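PDB 6F5Z: 24-sterol C-methyltransferase from Haloferax volcanii, which probably transfers methyl groups from S-adenosylmethionine and forms a complex with the methyltransferase activator Trm112. Local coordinates for residues 146-151 / 201-206. Sequence-based numbering, arbitrary orientation. Where two conformers were deposited one is given.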
ATOM      1  N   ASN B 146      -4.950  -4.468  19.538  1.00 17.71           N
ATOM      2  CA  ASN B 146      -3.901  -4.008  20.472  1.00 17.53           C
ATOM      3  C   ASN B 146      -4.553  -3.967  21.860  1.00 19.26           C
ATOM      4  O   ASN B 146      -5.058  -2.945  22.306  1.00 18.61           O
ATOM      5  CB  ASN B 146      -3.321  -2.664  20.041  1.00 16.31           C
ATOM      6  CG  ASN B 146      -2.266  -2.144  20.987  1.00 25.84           C
ATOM      7  OD1 ASN B 146      -1.782  -2.867  21.878  1.00 26.43           O
ATOM      8  ND2 ASN B 146      -1.939  -0.864  20.851  1.00 22.22           N
ATOM      9  N   VAL B 147      -4.563  -5.135  22.528  1.00 20.57           N
ATOM     10  CA  VAL B 147      -5.304  -5.296  23.777  1.00 21.55           C
ATOM     11  C   VAL B 147      -4.857  -4.280  24.852  1.00 22.53           C
ATOM     12  O   VAL B 147      -5.700  -3.776  25.601  1.00 21.85           O
ATOM     13  CB  VAL B 147      -5.302  -6.770  24.264  1.00 27.81           C
ATOM     14  CG1 VAL B 147      -3.891  -7.330  24.374  1.00 28.67           C
ATOM     15  CG2 VAL B 147      -6.082  -6.951  25.571  1.00 28.49           C
ATOM     16  N   HIS B 148      -3.556  -3.940  24.865  1.00 21.86           N
ATOM     17  CA  HIS B 148      -2.949  -2.988  25.790  0.50 23.16           C
ATOM     18  C   HIS B 148      -3.506  -1.565  25.635  1.00 25.80           C
ATOM     19  O   HIS B 148      -3.369  -0.733  26.538  1.00 27.91           O
ATOM     20  CB  HIS B 148      -1.432  -2.970  25.556  0.50 24.82           C
ATOM     21  CG  HIS B 148      -0.867  -4.290  25.143  0.50 28.57           C
ATOM     22  ND1 HIS B 148      -0.868  -4.688  23.819  0.50 30.31           N
ATOM     23  CD2 HIS B 148      -0.335  -5.283  25.897  0.50 30.81           C
ATOM     24  CE1 HIS B 148      -0.305  -5.887  23.810  0.50 30.17           C
ATOM     25  NE2 HIS B 148       0.051  -6.278  25.029  0.50 30.25           N
ATOM     26  N   SER B 149      -4.126  -1.258  24.467  1.00 20.52           N
ATOM     27  CA  SER B 149      -4.652   0.086  24.236  1.00 18.74           C
ATOM     28  C   SER B 149      -6.047   0.258  24.747  1.00 21.44           C
ATOM     29  O   SER B 149      -6.524   1.384  24.799  1.00 22.04           O
ATOM     30  CB  SER B 149      -4.630   0.436  22.745  1.00 18.96           C
ATOM     31  OG  SER B 149      -5.576  -0.291  21.972  1.00 19.50           O
ATOM     32  N   HIS B 150      -6.741  -0.848  25.045  1.00 20.66           N
ATOM     33  CA  HIS B 150      -8.157  -0.749  25.425  1.00 21.09           C
ATOM     34  C   HIS B 150      -8.368   0.195  26.622  1.00 26.90           C
ATOM     35  O   HIS B 150      -9.256   1.061  26.593  1.00 26.58           O
ATOM     36  CB  HIS B 150      -8.726  -2.132  25.739  1.00 21.64           C
ATOM     37  CG  HIS B 150      -8.757  -3.076  24.581  1.00 23.64           C
ATOM     38  ND1 HIS B 150      -9.264  -4.340  24.718  1.00 25.21           N
ATOM     39  CD2 HIS B 150      -8.335  -2.910  23.303  1.00 24.43           C
ATOM     40  CE1 HIS B 150      -9.130  -4.921  23.533  1.00 24.75           C
ATOM     41  NE2 HIS B 150      -8.587  -4.089  22.651  1.00 23.90           N
ATOM     42  N   GLU B 151      -7.476   0.100  27.625  1.00 23.74           N
ATOM     43  CA  GLU B 151      -7.561   0.932  28.827  1.00 24.84           C
ATOM     44  C   GLU B 151      -7.343   2.421  28.573  1.00 27.33           C
ATOM     45  O   GLU B 151      -7.604   3.210  29.469  1.00 25.72           O
ATOM     46  CB  GLU B 151      -6.615   0.420  29.932  1.00 27.11           C
ATOM     47  CG  GLU B 151      -5.139   0.645  29.637  1.00 40.22           C
ATOM     48  CD  GLU B 151      -4.209  -0.334  30.327  1.00 70.82           C
ATOM     49  OE1 GLU B 151      -3.909  -1.394  29.728  1.00 56.93           O
ATOM     50  OE2 GLU B 151      -3.780  -0.039  31.466  1.00 71.90           O
ATOM     51  N   ASP B 201       5.653   1.339  35.318  1.00 26.42           N
ATOM     52  CA  ASP B 201       4.405   2.085  35.448  1.00 27.32           C
ATOM     53  C   ASP B 201       3.347   1.606  34.428  1.00 31.62           C
ATOM     54  O   ASP B 201       2.179   1.497  34.767  1.00 31.99           O
ATOM     55  CB  ASP B 201       4.643   3.609  35.328  1.00 29.46           C
ATOM     56  CG  ASP B 201       5.461   4.102  34.130  1.00 41.61           C
ATOM     57  OD1 ASP B 201       6.268   3.315  33.588  1.00 40.94           O
ATOM     58  OD2 ASP B 201       5.330   5.292  33.770  1.00 45.64           O
ATOM     59  N   ASP B 202       3.768   1.276  33.203  1.00 28.90           N
ATOM     60  CA  ASP B 202       2.826   0.861  32.171  1.00 28.77           C
ATOM     61  C   ASP B 202       2.634  -0.666  32.008  1.00 30.13           C
ATOM     62  O   ASP B 202       1.571  -1.105  31.542  1.00 31.13           O
ATOM     63  CB  ASP B 202       3.258   1.468  30.823  1.00 31.58           C
ATOM     64  CG  ASP B 202       3.275   2.990  30.771  1.00 47.53           C
ATOM     65  OD1 ASP B 202       2.368   3.611  31.359  1.00 46.93           O
ATOM     66  OD2 ASP B 202       4.166   3.555  30.083  1.00 54.42           O
ATOM     67  N   TRP B 203       3.656  -1.470  32.351  1.00 22.82           N
ATOM     68  CA  TRP B 203       3.635  -2.889  32.010  1.00 21.42           C
ATOM     69  C   TRP B 203       3.824  -3.799  33.155  1.00 25.13           C
ATOM     70  O   TRP B 203       4.804  -3.637  33.885  1.00 24.87           O
ATOM     71  CB  TRP B 203       4.744  -3.153  30.965  1.00 20.39           C
ATOM     72  CG  TRP B 203       4.580  -2.260  29.780  1.00 20.63           C
ATOM     73  CD1 TRP B 203       5.244  -1.097  29.530  1.00 23.65           C
ATOM     74  CD2 TRP B 203       3.558  -2.362  28.781  1.00 19.66           C
ATOM     75  NE1 TRP B 203       4.723  -0.481  28.411  1.00 23.28           N
ATOM     76  CE2 TRP B 203       3.708  -1.253  27.913  1.00 22.36           C
ATOM     77  CE3 TRP B 203       2.588  -3.335  28.482  1.00 20.77           C
ATOM     78  CZ2 TRP B 203       2.865  -1.038  26.827  1.00 21.71           C
ATOM     79  CZ3 TRP B 203       1.743  -3.111  27.411  1.00 22.09           C
ATOM     80  CH2 TRP B 203       1.867  -1.960  26.619  1.00 22.45           C
ATOM     81  N   GLU B 204       2.978  -4.827  33.254  1.00 22.52           N
ATOM     82  CA  GLU B 204       3.093  -5.802  34.328  1.00 24.64           C
ATOM     83  C   GLU B 204       4.157  -6.850  34.029  1.00 28.32           C
ATOM     84  O   GLU B 204       4.754  -7.394  34.951  1.00 27.36           O
ATOM     85  CB  GLU B 204       1.729  -6.460  34.624  1.00 26.84           C
ATOM     86  CG  GLU B 204       1.210  -7.421  33.560  1.00 44.02           C
ATOM     87  CD  GLU B 204      -0.293  -7.604  33.421  1.00 78.59           C
ATOM     88  OE1 GLU B 204      -1.001  -7.635  34.455  1.00 73.34           O
ATOM     89  OE2 GLU B 204      -0.756  -7.770  32.268  1.00 76.19           O
ATOM     90  N   THR B 205       4.354  -7.178  32.728  1.00 23.18           N
ATOM     91  CA  THR B 205       5.324  -8.195  32.319  1.00 22.07           C
ATOM     92  C   THR B 205       6.038  -7.699  31.071  1.00 22.44           C
ATOM     93  O   THR B 205       5.486  -6.882  30.305  1.00 19.90           O
ATOM     94  CB  THR B 205       4.631  -9.530  31.946  1.00 24.28           C
ATOM     95  OG1 THR B 205       3.798  -9.369  30.782  1.00 25.46           O
ATOM     96  CG2 THR B 205       3.818 -10.149  33.108  1.00 25.83           C
ATOM     97  N   ARG B 206       7.263  -8.179  30.893  1.00 19.48           N
ATOM     98  CA  ARG B 206       8.036  -7.869  29.692  1.00 18.54           C
ATOM     99  C   ARG B 206       7.298  -8.409  28.459  1.00 21.04           C
ATOM    100  O   ARG B 206       7.312  -7.751  27.404  1.00 19.58           O
ATOM    101  CB  ARG B 206       9.403  -8.540  29.811  1.00 19.14           C
ATOM    102  CG  ARG B 206      10.412  -7.979  28.819  1.00 20.61           C
ATOM    103  CD  ARG B 206      11.793  -8.622  28.950  1.00 19.19           C
ATOM    104  NE  ARG B 206      12.737  -7.989  28.033  1.00 18.10           N
ATOM    105  CZ  ARG B 206      12.807  -8.245  26.723  1.00 17.13           C
ATOM    106  NH1 ARG B 206      12.041  -9.195  26.180  1.00 13.83           N
ATOM    107  NH2 ARG B 206      13.673  -7.587  25.958  1.00 18.10           N
TER
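N146 O accepts both S149 N and S149 OG, the hydroxyl approaching in the carbonyl plane at 2.7 Å, and this double grip tightens the 146-149 turn that carries H148 to W203. In the conformer given, one of two deposited for H148, its ND1 donates to N146 OD1 over 2.8 Å, with an N-H...O angle of 165°. The acceptor lies in the imidazole plane and takes the hydrogen almost end-on to its carbonyl, a bond that restrains rotation of the ring in that conformer. The amide is fixed in turn, since N146 ND2 bonds to the backbone oxygen of N141. V147 CG1 lies over one face of the H148 ring.

The CB, CG and CD2 side of H148 meets the indole, obliquely to the imidazole. H148 CD2 comes within 3.4 Å of W203 CZ3, near the plane of the indole and at its edge, while H148 CB rests 3.6 Å from W203 CH2. W203 CZ3 and CH2 make the closest contacts. These carbon-carbon approaches make it van der Waals packing, neither a stack nor edge-to-face: the H148 ring and the six-membered ring of W203 are inclined at 65°, with centroids 5.3 Å apart. W203 reaches across because its CG stands opposite the carbonyl carbon (chi1 -55°), carrying the indole out to the histidine.

The patch is small and superficial; its centre lies about 21 Å from the centre of the chain. It is surface packing between two loops projecting from the 3-2-1-4-5-7-6 sheet of a Rossmann-like methyltransferase core, one between strand 134-140 and helix 165-174, the other following strand 178-185. T205 caps helix 206-216 through its bond to A208 N, and that helix lies beside both partners: H148 touches E211 and meets the ring of F216, while W203 packs on R212.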